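Local coordinates for protein fumarate lyase (Mesorhizobium sp., PDB 3C8T) that belongs to the fumarate lyase family of largely helical proteins and assembles from four copies of its chain, at residues A[179-182]-A[183-187]; A[100-104]-A[105-109]; A[121-124]-A[125-129]; A[311-315]-A[316-320]; A[78-81]-A[82-86]. All coordinates share one frame; numbering follows the deposited sequence.

Interaction 1 of 5, residues A[179-182]-A[183-187]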
loop_
_atom_site.group_PDB
_atom_site.type_symbol
_atom_site.label_atom_id
_atom_site.label_comp_id
_atom_site.label_asym_id
_atom_site.label_seq_id
_atom_site.Cartn_x
_atom_site.Cartn_y
_atom_site.Cartn_z
ATOM N N GLU A 179 8.712 -20.842 -13.016
ATOM C CA GLU A 179 9.865 -21.712 -13.199
ATOM C C GLU A 179 11.200 -21.032 -12.816
ATOM O O GLU A 179 12.088 -21.676 -12.255
ATOM C CB GLU A 179 9.888 -22.311 -14.646
ATOM C CG GLU A 179 8.613 -23.120 -15.032
ATOM C CD GLU A 179 8.158 -24.180 -13.973
ATOM O OE1 GLU A 179 9.022 -24.893 -13.408
ATOM O OE2 GLU A 179 6.925 -24.307 -13.688
ATOM N N GLU A 180 11.333 -19.737 -13.083
ATOM C CA GLU A 180 12.528 -18.966 -12.687
ATOM C C GLU A 180 12.656 -18.756 -11.160
ATOM O O GLU A 180 13.770 -18.828 -10.581
ATOM C CB GLU A 180 12.562 -17.616 -13.450
ATOM C CG GLU A 180 12.882 -17.802 -14.955
ATOM C CD GLU A 180 12.768 -16.531 -15.831
ATOM O OE1 GLU A 180 12.081 -15.555 -15.452
ATOM O OE2 GLU A 180 13.396 -16.520 -16.927
ATOM N N ILE A 181 11.522 -18.480 -10.510
ATOM C CA ILE A 181 11.510 -18.185 -9.065
ATOM C C ILE A 181 11.782 -19.443 -8.208
ATOM O O ILE A 181 12.438 -19.337 -7.187
ATOM C CB ILE A 181 10.161 -17.556 -8.643
ATOM C CG1 ILE A 181 10.087 -16.100 -9.112
ATOM C CG2 ILE A 181 10.029 -17.529 -7.183
ATOM C CD1 ILE A 181 8.717 -15.677 -9.547
ATOM N N SER A 182 11.225 -20.599 -8.610
ATOM C CA SER A 182 11.317 -21.853 -7.843
ATOM C C SER A 182 12.728 -22.257 -7.329
ATOM O O SER A 182 12.839 -22.629 -6.175
ATOM C CB SER A 182 10.710 -23.032 -8.616
ATOM O OG SER A 182 9.296 -22.920 -8.739
ATOM N N PRO A 183 13.789 -22.227 -8.177
ATOM C CA PRO A 183 15.065 -22.611 -7.564
ATOM C C PRO A 183 15.582 -21.563 -6.584
ATOM O O PRO A 183 16.498 -21.873 -5.828
ATOM C CB PRO A 183 16.062 -22.685 -8.761
ATOM C CG PRO A 183 15.183 -22.647 -10.015
ATOM C CD PRO A 183 13.945 -21.897 -9.606
ATOM N N ARG A 184 15.074 -20.328 -6.619
ATOM C CA ARG A 184 15.579 -19.351 -5.647
ATOM C C ARG A 184 14.950 -19.562 -4.251
ATOM O O ARG A 184 15.667 -19.586 -3.225
ATOM C CB ARG A 184 15.510 -17.881 -6.124
ATOM C CG ARG A 184 16.704 -17.485 -7.078
ATOM C CD ARG A 184 16.618 -16.016 -7.496
ATOM N NE ARG A 184 15.302 -15.670 -8.100
ATOM C CZ ARG A 184 15.053 -15.582 -9.407
ATOM N NH1 ARG A 184 16.008 -15.822 -10.307
ATOM N NH2 ARG A 184 13.840 -15.258 -9.834
ATOM N N VAL A 185 13.634 -19.762 -4.237
ATOM C CA VAL A 185 12.922 -19.873 -2.990
ATOM C C VAL A 185 13.048 -21.280 -2.396
ATOM O O VAL A 185 12.994 -21.419 -1.176
ATOM C CB VAL A 185 11.419 -19.395 -3.098
ATOM C CG1 VAL A 185 10.603 -20.324 -3.993
ATOM C CG2 VAL A 185 10.769 -19.287 -1.704
ATOM N N LEU A 186 13.247 -22.311 -3.226
ATOM C CA LEU A 186 13.227 -23.690 -2.678
ATOM C C LEU A 186 14.602 -24.170 -2.203
ATOM O O LEU A 186 15.212 -25.075 -2.797
ATOM C CB LEU A 186 12.544 -24.682 -3.623
ATOM C CG LEU A 186 11.084 -24.332 -3.989
ATOM C CD1 LEU A 186 10.569 -25.281 -5.083
ATOM C CD2 LEU A 186 10.139 -24.360 -2.771
ATOM N N VAL A 187 15.053 -23.574 -1.107
ATOM C CA VAL A 187 16.341 -23.879 -0.520
ATOM C C VAL A 187 16.119 -24.108 0.945
ATOM O O VAL A 187 15.187 -23.566 1.539
ATOM C CB VAL A 187 17.430 -22.744 -0.721
ATOM C CG1 VAL A 187 17.868 -22.639 -2.165
ATOM C CG2 VAL A 187 16.966 -21.397 -0.212
#
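Ser-182 and Pro-183 sit side by side at the kinked C-terminal end of helix 160-185, one of the long helices of this fumarate lyase family fold. Because the proline nitrogen carries no hydrogen, the helix loses a bond there; Pro-183 CD lies instead against Glu-179 O and Glu-180 O, 3.2 Å from each. Arg-184 N also slips out of the regular pattern and bonds to Ile-181 O. That oxygen accepts a second hydrogen bond, from Val-185 N at 3.2 Å, whose approach is nearly in line with the carbonyl, whereas Arg-184 N comes in 46° above the carbonyl plane. Ser-182 turns OG back beside its own backbone N (chi1 -69°), where it bonds to Leu-178 O in the preceding turn. The side chain of Arg-184, bent at chi3, brings one guanidinium face over Glu-180 O, which stands 3.5 Å above the plane. Its charge is met by Glu-233 of the same chain and by Glu-180 of the second subunit, and Glu-180 pairs in return with Arg-184 of that subunit. The helix ends as Leu-186 leaves helical geometry in an inverse gamma turn, its N still bonded to Ser-182 O at 3.0 Å and its CG 3.3 Å from the same oxygen.

Interaction 2 of 5, residues A[100-104]-A[105-109]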
loop_
_atom_site.group_PDB
_atom_site.type_symbol
_atom_site.label_atom_id
_atom_site.label_comp_id
_atom_site.label_asym_id
_atom_site.label_seq_id
_atom_site.Cartn_x
_atom_site.Cartn_y
_atom_site.Cartn_z
ATOM N N TRP A 100 19.743 -31.011 16.821
ATOM C CA TRP A 100 21.136 -30.912 17.276
ATOM C C TRP A 100 21.794 -29.846 16.447
ATOM O O TRP A 100 21.988 -30.032 15.249
ATOM C CB TRP A 100 21.819 -32.259 17.054
ATOM C CG TRP A 100 23.223 -32.417 17.562
ATOM C CD1 TRP A 100 24.394 -32.132 16.890
ATOM C CD2 TRP A 100 23.610 -32.954 18.827
ATOM N NE1 TRP A 100 25.484 -32.435 17.678
ATOM C CE2 TRP A 100 25.033 -32.953 18.866
ATOM C CE3 TRP A 100 22.898 -33.436 19.931
ATOM C CZ2 TRP A 100 25.754 -33.421 19.975
ATOM C CZ3 TRP A 100 23.610 -33.898 21.033
ATOM C CH2 TRP A 100 25.037 -33.891 21.041
ATOM N N GLY A 101 22.091 -28.708 17.069
ATOM C CA GLY A 101 22.719 -27.589 16.379
ATOM C C GLY A 101 21.743 -26.677 15.646
ATOM O O GLY A 101 22.158 -25.651 15.132
ATOM N N ALA A 102 20.464 -27.058 15.621
ATOM C CA ALA A 102 19.362 -26.281 15.042
ATOM C C ALA A 102 18.882 -25.113 15.915
ATOM O O ALA A 102 18.941 -25.188 17.132
ATOM C CB ALA A 102 18.168 -27.215 14.749
ATOM N N THR A 103 18.397 -24.045 15.272
ATOM C CA THR A 103 17.582 -23.042 15.928
ATOM C C THR A 103 16.122 -23.151 15.399
ATOM O O THR A 103 15.840 -23.783 14.357
ATOM C CB THR A 103 18.155 -21.594 15.776
ATOM O OG1 THR A 103 17.454 -20.698 16.663
ATOM C CG2 THR A 103 17.990 -21.055 14.335
ATOM N N THR A 104 15.202 -22.546 16.135
ATOM C CA THR A 104 13.785 -22.490 15.783
ATOM C C THR A 104 13.494 -21.982 14.351
ATOM O O THR A 104 12.779 -22.660 13.588
ATOM C CB THR A 104 13.021 -21.683 16.858
ATOM O OG1 THR A 104 13.055 -22.442 18.059
ATOM C CG2 THR A 104 11.557 -21.435 16.456
ATOM N N GLN A 105 14.062 -20.830 13.973
ATOM C CA GLN A 105 13.853 -20.327 12.590
ATOM C C GLN A 105 14.365 -21.250 11.465
ATOM O O GLN A 105 13.860 -21.206 10.308
ATOM C CB GLN A 105 14.429 -18.921 12.413
ATOM C CG GLN A 105 13.785 -18.165 11.264
ATOM C CD GLN A 105 14.449 -16.827 10.974
ATOM O OE1 GLN A 105 15.378 -16.411 11.681
ATOM N NE2 GLN A 105 13.984 -16.151 9.926
ATOM N N ASP A 106 15.352 -22.084 11.775
ATOM C CA ASP A 106 15.788 -23.088 10.798
ATOM C C ASP A 106 14.635 -24.032 10.467
ATOM O O ASP A 106 14.337 -24.278 9.315
ATOM C CB ASP A 106 16.946 -23.909 11.327
ATOM C CG ASP A 106 18.205 -23.121 11.450
ATOM O OD1 ASP A 106 18.348 -22.062 10.795
ATOM O OD2 ASP A 106 19.081 -23.581 12.202
ATOM N N ILE A 107 13.993 -24.558 11.505
ATOM C CA ILE A 107 12.941 -25.552 11.327
ATOM C C ILE A 107 11.706 -24.918 10.716
ATOM O O ILE A 107 11.091 -25.518 9.805
ATOM C CB ILE A 107 12.561 -26.280 12.649
ATOM C CG1 ILE A 107 13.799 -26.828 13.382
ATOM C CG2 ILE A 107 11.572 -27.423 12.361
ATOM C CD1 ILE A 107 14.717 -27.782 12.570
ATOM N N MET A 108 11.364 -23.711 11.197
ATOM C CA MET A 108 10.189 -22.953 10.697
ATOM C C MET A 108 10.350 -22.431 9.263
ATOM O O MET A 108 9.401 -22.517 8.483
ATOM C CB MET A 108 9.836 -21.813 11.651
ATOM C CG MET A 108 9.361 -22.289 13.032
ATOM S SD MET A 108 8.850 -20.977 14.209
ATOM C CE MET A 108 7.268 -20.570 13.438
ATOM N N ASP A 109 11.549 -21.942 8.908
ATOM C CA ASP A 109 11.857 -21.529 7.538
ATOM C C ASP A 109 11.827 -22.710 6.580
ATOM O O ASP A 109 11.234 -22.660 5.493
ATOM C CB ASP A 109 13.266 -20.925 7.467
ATOM C CG ASP A 109 13.297 -19.401 7.695
ATOM O OD1 ASP A 109 12.247 -18.776 7.896
ATOM O OD2 ASP A 109 14.405 -18.822 7.653
HETATM O O HOH W 1 15.329 -19.169 15.953
#
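Thr-103 and Asp-106 cross at about a right angle, the threonine methyl CG2 lying 3.5 Å from Asp-106 OD2. The same carboxylate oxygen takes the backbone N-H of Thr-103 at 3.2 Å; the bond is almost straight (177°), though it meets OD2 from above the carboxylate plane. Asp-106 is further gripped by His-225 and by the backbone N of Ser-191 and Gly-192, so several donors fix its rotation. With chi1 at -169° Thr-103 has OG1 opposite its backbone N and CG2 on the aspartate side; OG1 lies 2.7 Å from a water. That water, which accepts from Gln-105 N, bridges the hydroxyl to a backbone N-H in the first turn. One residue on, Thr-104 and Met-108 run side by side in the same direction, with CG2 of the threonine 3.5 Å from SD of the methionine. Thr-103 occupies the N-cap position of helix 104-140; its side chain makes no capping bond, so the bond from its N back to Asp-106, three residues on, is the one half of a capping box that forms.

Interaction 3 of 5, residues A[121-124]-A[125-129]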
loop_
_atom_site.group_PDB
_atom_site.type_symbol
_atom_site.label_atom_id
_atom_site.label_comp_id
_atom_site.label_asym_id
_atom_site.label_seq_id
_atom_site.Cartn_x
_atom_site.Cartn_y
_atom_site.Cartn_z
ATOM N N ALA A 121 3.254 -25.891 -6.670
ATOM C CA ALA A 121 2.754 -26.924 -7.604
ATOM C C ALA A 121 1.268 -26.742 -7.853
ATOM O O ALA A 121 0.792 -26.931 -8.986
ATOM C CB ALA A 121 3.073 -28.382 -7.120
ATOM N N LEU A 122 0.544 -26.344 -6.813
ATOM C CA LEU A 122 -0.875 -26.068 -6.947
ATOM C C LEU A 122 -1.125 -24.774 -7.751
ATOM O O LEU A 122 -2.014 -24.729 -8.610
ATOM C CB LEU A 122 -1.541 -26.026 -5.558
ATOM C CG LEU A 122 -3.011 -25.615 -5.515
ATOM C CD1 LEU A 122 -3.882 -26.492 -6.501
ATOM C CD2 LEU A 122 -3.519 -25.731 -4.055
ATOM N N ILE A 123 -0.355 -23.723 -7.478
ATOM C CA ILE A 123 -0.407 -22.515 -8.311
ATOM C C ILE A 123 -0.115 -22.823 -9.794
ATOM O O ILE A 123 -0.834 -22.379 -10.679
ATOM C CB ILE A 123 0.583 -21.422 -7.798
ATOM C CG1 ILE A 123 0.152 -20.902 -6.416
ATOM C CG2 ILE A 123 0.730 -20.302 -8.823
ATOM C CD1 ILE A 123 -1.238 -20.239 -6.353
ATOM N N SER A 124 0.936 -23.593 -10.059
ATOM C CA SER A 124 1.291 -23.934 -11.424
ATOM C C SER A 124 0.149 -24.664 -12.155
ATOM O O SER A 124 -0.167 -24.360 -13.313
ATOM C CB SER A 124 2.578 -24.765 -11.415
ATOM O OG SER A 124 2.864 -25.245 -12.710
ATOM N N ARG A 125 -0.462 -25.627 -11.460
ATOM C CA ARG A 125 -1.602 -26.401 -11.927
ATOM C C ARG A 125 -2.790 -25.465 -12.291
ATOM O O ARG A 125 -3.446 -25.634 -13.310
ATOM C CB ARG A 125 -1.992 -27.307 -10.752
ATOM C CG ARG A 125 -2.486 -28.630 -11.055
ATOM C CD ARG A 125 -3.943 -28.722 -10.624
ATOM N NE ARG A 125 -4.230 -28.992 -9.208
ATOM C CZ ARG A 125 -5.420 -28.687 -8.685
ATOM N NH1 ARG A 125 -6.338 -28.137 -9.468
ATOM N NH2 ARG A 125 -5.726 -28.948 -7.424
ATOM N N ARG A 126 -3.065 -24.472 -11.457
ATOM C CA ARG A 126 -4.172 -23.553 -11.733
ATOM C C ARG A 126 -3.844 -22.595 -12.902
ATOM O O ARG A 126 -4.710 -22.279 -13.737
ATOM C CB ARG A 126 -4.588 -22.788 -10.477
ATOM C CG ARG A 126 -4.841 -23.655 -9.255
ATOM C CD ARG A 126 -5.979 -23.037 -8.498
ATOM N NE ARG A 126 -6.364 -23.760 -7.299
ATOM C CZ ARG A 126 -7.256 -24.749 -7.260
ATOM N NH1 ARG A 126 -7.839 -25.183 -8.362
ATOM N NH2 ARG A 126 -7.521 -25.332 -6.107
ATOM N N ILE A 127 -2.606 -22.163 -12.980
ATOM C CA ILE A 127 -2.153 -21.341 -14.110
ATOM C C ILE A 127 -2.252 -22.137 -15.438
ATOM O O ILE A 127 -2.701 -21.616 -16.454
ATOM C CB ILE A 127 -0.721 -20.791 -13.870
ATOM C CG1 ILE A 127 -0.706 -19.691 -12.776
ATOM C CG2 ILE A 127 -0.078 -20.325 -15.214
ATOM C CD1 ILE A 127 0.743 -19.033 -12.561
ATOM N N GLU A 128 -1.876 -23.420 -15.424
ATOM C CA GLU A 128 -2.067 -24.286 -16.600
ATOM C C GLU A 128 -3.550 -24.507 -17.009
ATOM O O GLU A 128 -3.847 -24.451 -18.196
ATOM C CB GLU A 128 -1.324 -25.623 -16.432
ATOM C CG GLU A 128 0.199 -25.427 -16.205
ATOM C CD GLU A 128 0.871 -24.532 -17.287
ATOM O OE1 GLU A 128 1.234 -23.364 -17.015
ATOM O OE2 GLU A 128 1.020 -25.010 -18.429
ATOM N N SER A 129 -4.468 -24.740 -16.062
ATOM C CA SER A 129 -5.893 -24.737 -16.408
ATOM C C SER A 129 -6.373 -23.404 -16.949
ATOM O O SER A 129 -7.176 -23.388 -17.877
ATOM C CB SER A 129 -6.802 -25.105 -15.228
ATOM O OG SER A 129 -6.335 -26.265 -14.605
HETATM O O HOH W 2 2.378 -22.903 -14.616
#
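Arg-125 leans its guanidinium over Leu-122, bending at chi2 and chi3 until CD1 of the leucine lies over one face, a tight 3.2 Å from NH2; this exposed arginine also touches a crystal neighbour, which may influence its conformation. Its backbone N holds the regular helical bond to Ala-121 O. Arg-126 comes to the same methyl from another direction: CD1 of Leu-122 sits 3.5 Å above one face of this guanidinium too, toward its rim, so a single methyl serves two arginines. In Leu-122, chi1 174° with chi2 53° puts CD1 between the two guanidinium groups. The charge of Arg-126 is answered by Asp-14 and Glu-340, while Ser-333 receives its NE. All this belongs to the middle of helix 104-140, a long helix of the helical bundle, where i to i+4 bonds run without a break. On another side of the helix, the side chains of Ile-123 and Ile-127 cross obliquely, CG2 of the first 3.9 Å from CD1 of the second, and the pair packs against helix 229-255 through Phe-237 and Leu-238. Bent at chi2, Glu-128 brings OE1 to a water that donates to it at 2.7 Å and also bonds Ser-124 OG; OE2 pairs with Arg-131.

Interaction 4 of 5, residues A[311-315]-A[316-320]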
loop_
_atom_site.group_PDB
_atom_site.type_symbol
_atom_site.label_atom_id
_atom_site.label_comp_id
_atom_site.label_asym_id
_atom_site.label_seq_id
_atom_site.Cartn_x
_atom_site.Cartn_y
_atom_site.Cartn_z
ATOM N N PHE A 311 19.581 -7.223 11.487
ATOM C CA PHE A 311 20.563 -8.151 12.054
ATOM C C PHE A 311 20.289 -9.608 11.714
ATOM O O PHE A 311 20.005 -9.911 10.552
ATOM C CB PHE A 311 20.784 -7.880 13.547
ATOM C CG PHE A 311 21.291 -6.490 13.805
ATOM C CD1 PHE A 311 22.599 -6.139 13.441
ATOM C CD2 PHE A 311 20.456 -5.516 14.336
ATOM C CE1 PHE A 311 23.065 -4.846 13.621
ATOM C CE2 PHE A 311 20.918 -4.200 14.545
ATOM C CZ PHE A 311 22.234 -3.864 14.162
ATOM N N GLU A 312 20.375 -10.494 12.706
ATOM C CA GLU A 312 20.466 -11.908 12.427
ATOM C C GLU A 312 19.092 -12.572 12.614
ATOM O O GLU A 312 18.886 -13.728 12.224
ATOM C CB GLU A 312 21.592 -12.562 13.245
ATOM C CG GLU A 312 23.032 -12.227 12.747
ATOM C CD GLU A 312 23.339 -10.707 12.685
ATOM O OE1 GLU A 312 23.552 -10.061 13.757
ATOM O OE2 GLU A 312 23.345 -10.155 11.563
ATOM N N ARG A 313 18.141 -11.797 13.121
ATOM C CA ARG A 313 16.720 -12.215 13.284
ATOM C C ARG A 313 16.026 -11.020 13.890
ATOM O O ARG A 313 16.516 -10.424 14.876
ATOM C CB ARG A 313 16.562 -13.405 14.252
ATOM C CG ARG A 313 15.149 -14.105 14.264
ATOM C CD ARG A 313 15.237 -15.536 14.905
ATOM N NE ARG A 313 16.227 -16.333 14.170
ATOM C CZ ARG A 313 17.378 -16.783 14.675
ATOM N NH1 ARG A 313 17.677 -16.608 15.964
ATOM N NH2 ARG A 313 18.224 -17.457 13.886
ATOM N N ALA A 314 14.893 -10.674 13.312
ATOM C CA ALA A 314 14.040 -9.626 13.868
ATOM C C ALA A 314 12.587 -10.142 13.853
ATOM O O ALA A 314 12.038 -10.490 12.802
ATOM C CB ALA A 314 14.195 -8.339 13.086
ATOM N N THR A 315 11.991 -10.220 15.035
ATOM C CA THR A 315 10.704 -10.882 15.216
ATOM C C THR A 315 9.536 -10.089 14.571
ATOM O O THR A 315 8.663 -10.670 13.921
ATOM C CB THR A 315 10.509 -11.150 16.701
ATOM O OG1 THR A 315 10.948 -9.985 17.431
ATOM C CG2 THR A 315 11.410 -12.320 17.120
ATOM N N GLY A 316 9.562 -8.769 14.687
ATOM C CA GLY A 316 8.551 -7.918 14.036
ATOM C C GLY A 316 8.433 -8.193 12.539
ATOM O O GLY A 316 7.393 -8.681 12.068
ATOM N N PRO A 317 9.514 -7.893 11.761
ATOM C CA PRO A 317 9.470 -8.169 10.326
ATOM C C PRO A 317 9.104 -9.629 10.022
ATOM O O PRO A 317 8.374 -9.892 9.058
ATOM C CB PRO A 317 10.922 -7.902 9.877
ATOM C CG PRO A 317 11.411 -6.861 10.837
ATOM C CD PRO A 317 10.806 -7.301 12.159
ATOM N N TRP A 318 9.633 -10.560 10.805
ATOM C CA TRP A 318 9.438 -11.987 10.512
ATOM C C TRP A 318 7.963 -12.375 10.695
ATOM O O TRP A 318 7.391 -13.106 9.892
ATOM C CB TRP A 318 10.393 -12.833 11.367
ATOM C CG TRP A 318 10.248 -14.327 11.218
ATOM C CD1 TRP A 318 9.877 -15.036 10.062
ATOM C CD2 TRP A 318 10.524 -15.317 12.218
ATOM N NE1 TRP A 318 9.892 -16.386 10.323
ATOM C CE2 TRP A 318 10.280 -16.593 11.626
ATOM C CE3 TRP A 318 10.972 -15.255 13.543
ATOM C CZ2 TRP A 318 10.441 -17.789 12.327
ATOM C CZ3 TRP A 318 11.136 -16.459 14.256
ATOM C CH2 TRP A 318 10.871 -17.711 13.640
ATOM N N HIS A 319 7.344 -11.817 11.725
ATOM C CA HIS A 319 5.935 -12.026 12.011
ATOM C C HIS A 319 5.047 -11.662 10.814
ATOM O O HIS A 319 4.010 -12.282 10.588
ATOM C CB HIS A 319 5.529 -11.191 13.219
ATOM C CG HIS A 319 4.272 -11.668 13.868
ATOM N ND1 HIS A 319 4.256 -12.239 15.120
ATOM C CD2 HIS A 319 2.994 -11.710 13.416
ATOM C CE1 HIS A 319 3.016 -12.587 15.423
ATOM N NE2 HIS A 319 2.233 -12.285 14.401
ATOM N N LEU A 320 5.474 -10.664 10.044
ATOM C CA LEU A 320 4.744 -10.233 8.857
ATOM C C LEU A 320 4.605 -11.279 7.763
ATOM O O LEU A 320 3.567 -11.322 7.112
ATOM C CB LEU A 320 5.324 -8.931 8.284
ATOM C CG LEU A 320 4.986 -7.578 8.919
ATOM C CD1 LEU A 320 5.677 -6.505 8.049
ATOM C CD2 LEU A 320 3.408 -7.406 8.928
#
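Thr-315 O receives His-319 N at 2.8 Å, the shorter of the two backbone bonds that join these segments; Ala-314 O receives Trp-318 N at 3.1 Å. The polar side chains look outward to other partners. Thr-315 OG1, placed between the backbone N and the carbonyl carbon (chi1 42°), bonds to Asn-282 of the third subunit, and His-319 ND1 bonds to Glu-287 of that subunit. The Arg-313 guanidinium is held within its own chain by Gln-105 and by Ala-193 O. This is the start of helix 315-344, with Ala-314 at the N-cap: an alanine has no side-chain group to cap the first turn. Pro-317 stands in that turn, a place where its lack of an N-H costs no helical bond. Its ring settles on the cap residue, CD 3.7 Å and CG 3.9 Å from Ala-314 CB, while CD is also 3.5 Å from Ala-314 O. Trp-318 CB lies 3.2 Å from Ala-314 O; chi1 of 177° then sends the indole opposite the backbone N. Farther out, Arg-313 CD approaches the indole obliquely, 4.3 Å from CZ3, and Trp-322 meets the same ring system edge-to-face.

Interaction 5 of 5, residues A[78-81]-A[82-86]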
loop_
_atom_site.group_PDB
_atom_site.type_symbol
_atom_site.label_atom_id
_atom_site.label_comp_id
_atom_site.label_asym_id
_atom_site.label_seq_id
_atom_site.Cartn_x
_atom_site.Cartn_y
_atom_site.Cartn_z
ATOM N N TYR A 78 7.016 -20.036 20.349
ATOM C CA TYR A 78 7.138 -20.827 19.105
ATOM C C TYR A 78 6.778 -22.302 19.289
ATOM O O TYR A 78 6.931 -22.816 20.373
ATOM C CB TYR A 78 8.564 -20.703 18.556
ATOM C CG TYR A 78 9.003 -19.275 18.341
ATOM C CD1 TYR A 78 8.566 -18.565 17.244
ATOM C CD2 TYR A 78 9.839 -18.638 19.251
ATOM C CE1 TYR A 78 8.939 -17.269 17.031
ATOM C CE2 TYR A 78 10.224 -17.299 19.058
ATOM C CZ TYR A 78 9.779 -16.633 17.929
ATOM O OH TYR A 78 10.151 -15.331 17.689
ATOM N N PRO A 79 6.256 -22.983 18.236
ATOM C CA PRO A 79 5.920 -24.390 18.456
ATOM C C PRO A 79 7.104 -25.346 18.406
ATOM O O PRO A 79 6.927 -26.506 18.778
ATOM C CB PRO A 79 4.957 -24.706 17.292
ATOM C CG PRO A 79 5.450 -23.828 16.165
ATOM C CD PRO A 79 5.855 -22.535 16.879
ATOM N N ILE A 80 8.280 -24.894 17.953
ATOM C CA ILE A 80 9.349 -25.839 17.671
ATOM C C ILE A 80 9.886 -26.609 18.887
ATOM O O ILE A 80 10.022 -27.823 18.839
ATOM C CB ILE A 80 10.521 -25.223 16.875
ATOM C CG1 ILE A 80 10.050 -24.690 15.515
ATOM C CG2 ILE A 80 11.640 -26.223 16.714
ATOM C CD1 ILE A 80 8.978 -25.546 14.782
ATOM N N LEU A 81 10.240 -25.913 19.953
ATOM C CA LEU A 81 10.819 -26.613 21.093
ATOM C C LEU A 81 9.805 -27.491 21.820
ATOM O O LEU A 81 10.168 -28.580 22.205
ATOM C CB LEU A 81 11.630 -25.669 22.024
ATOM C CG LEU A 81 12.896 -25.090 21.343
ATOM C CD1 LEU A 81 13.604 -24.045 22.213
ATOM C CD2 LEU A 81 13.901 -26.156 20.936
ATOM N N PRO A 82 8.535 -27.039 21.982
ATOM C CA PRO A 82 7.500 -27.952 22.456
ATOM C C PRO A 82 7.306 -29.159 21.532
ATOM O O PRO A 82 7.209 -30.300 22.019
ATOM C CB PRO A 82 6.235 -27.073 22.463
ATOM C CG PRO A 82 6.706 -25.708 22.552
ATOM C CD PRO A 82 7.987 -25.674 21.798
ATOM N N LEU A 83 7.271 -28.941 20.217
ATOM C CA LEU A 83 7.197 -30.090 19.324
ATOM C C LEU A 83 8.402 -31.059 19.509
ATOM O O LEU A 83 8.231 -32.297 19.500
ATOM C CB LEU A 83 7.022 -29.667 17.855
ATOM C CG LEU A 83 7.343 -30.805 16.869
ATOM C CD1 LEU A 83 6.262 -31.887 16.884
ATOM C CD2 LEU A 83 7.573 -30.241 15.465
ATOM N N VAL A 84 9.608 -30.508 19.693
ATOM C CA VAL A 84 10.802 -31.361 19.916
ATOM C C VAL A 84 10.663 -32.160 21.234
ATOM O O VAL A 84 11.036 -33.323 21.296
ATOM C CB VAL A 84 12.147 -30.540 19.843
ATOM C CG1 VAL A 84 13.333 -31.344 20.349
ATOM C CG2 VAL A 84 12.397 -30.094 18.423
ATOM N N GLU A 85 10.092 -31.524 22.262
ATOM C CA GLU A 85 9.853 -32.176 23.535
ATOM C C GLU A 85 8.888 -33.362 23.342
ATOM O O GLU A 85 9.160 -34.458 23.818
ATOM C CB GLU A 85 9.317 -31.176 24.564
ATOM C CG GLU A 85 10.353 -30.117 25.059
ATOM C CD GLU A 85 9.681 -28.870 25.711
ATOM O OE1 GLU A 85 10.246 -27.724 25.622
ATOM O OE2 GLU A 85 8.570 -29.037 26.306
ATOM N N GLN A 86 7.781 -33.156 22.627
ATOM C CA GLN A 86 6.831 -34.250 22.402
ATOM C C GLN A 86 7.520 -35.363 21.605
ATOM O O GLN A 86 7.434 -36.534 21.943
ATOM C CB GLN A 86 5.559 -33.761 21.696
ATOM C CG GLN A 86 4.649 -32.801 22.509
ATOM C CD GLN A 86 3.291 -32.606 21.844
ATOM O OE1 GLN A 86 2.854 -33.470 21.080
ATOM N NE2 GLN A 86 2.607 -31.488 22.142
#
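Tyr-78 meets the following turn through its carbonyl: Pro-82 CG rests 3.6 Å from Tyr-78 O, and Pro-82 CD is closer still. The phenol ring leads away from this turn and packs on Thr-104 and Met-108, as well as on Tyr-8 of the third subunit. Pro-79 gives its O to Leu-83 N in a 2.8 Å bond. Pro-82 CD also touches Pro-79 O, at 3.3 Å, so the ring straddles two carbonyl oxygens with no N-H to offer either. This is the first turn or so of helix 80-91, and a proline fits here because N-H groups of the first turn have no preceding helical turn to supply an acceptor. Ile-80 O accepts from Val-84 N at 2.8 Å. The valine turns CG2 beside its own N, anti to the carbonyl carbon (chi1 168° for CG1), which sets that methyl 3.3 Å from Ile-80 O and 4.3 Å from Ile-80 CG2. Helix 23-43 lies nearby, touching Ile-80 through Cys-30 and Val-84 through Glu-34. Leu-81 lies on the exposed side, its CB against the Pro-82 ring. Glu-85 N bonds to Leu-81 O, and the extended glutamate side chain brings CG to 3.2 Å from that oxygen.

Interactions 2, 4 and 5 are helix starts that gather in one region: Tyr-78 of interaction 5 packs on Thr-315 and Trp-318 of interaction 4, Ile-80 on Thr-104 and Met-108 of interaction 2, while Gln-105 probably bonds to Arg-313. Interaction 4 is the most buried and makes polar bonds to two other subunits, on which interaction 2 merely packs. Interactions 2 and 3 share helix 104-140, their centres about 30 Å apart. Interaction 1 is a helix end, meeting interaction 3 loosely through Glu-179 and Ser-124. Proline stands in a first turn in interactions 4 and 5, at a kink in interaction 1. Arg-184 of interaction 1 and Arg-125 of interaction 3 reach toward the surface while Arg-126 is buried; of these, Arg-184 alone pairs across subunits.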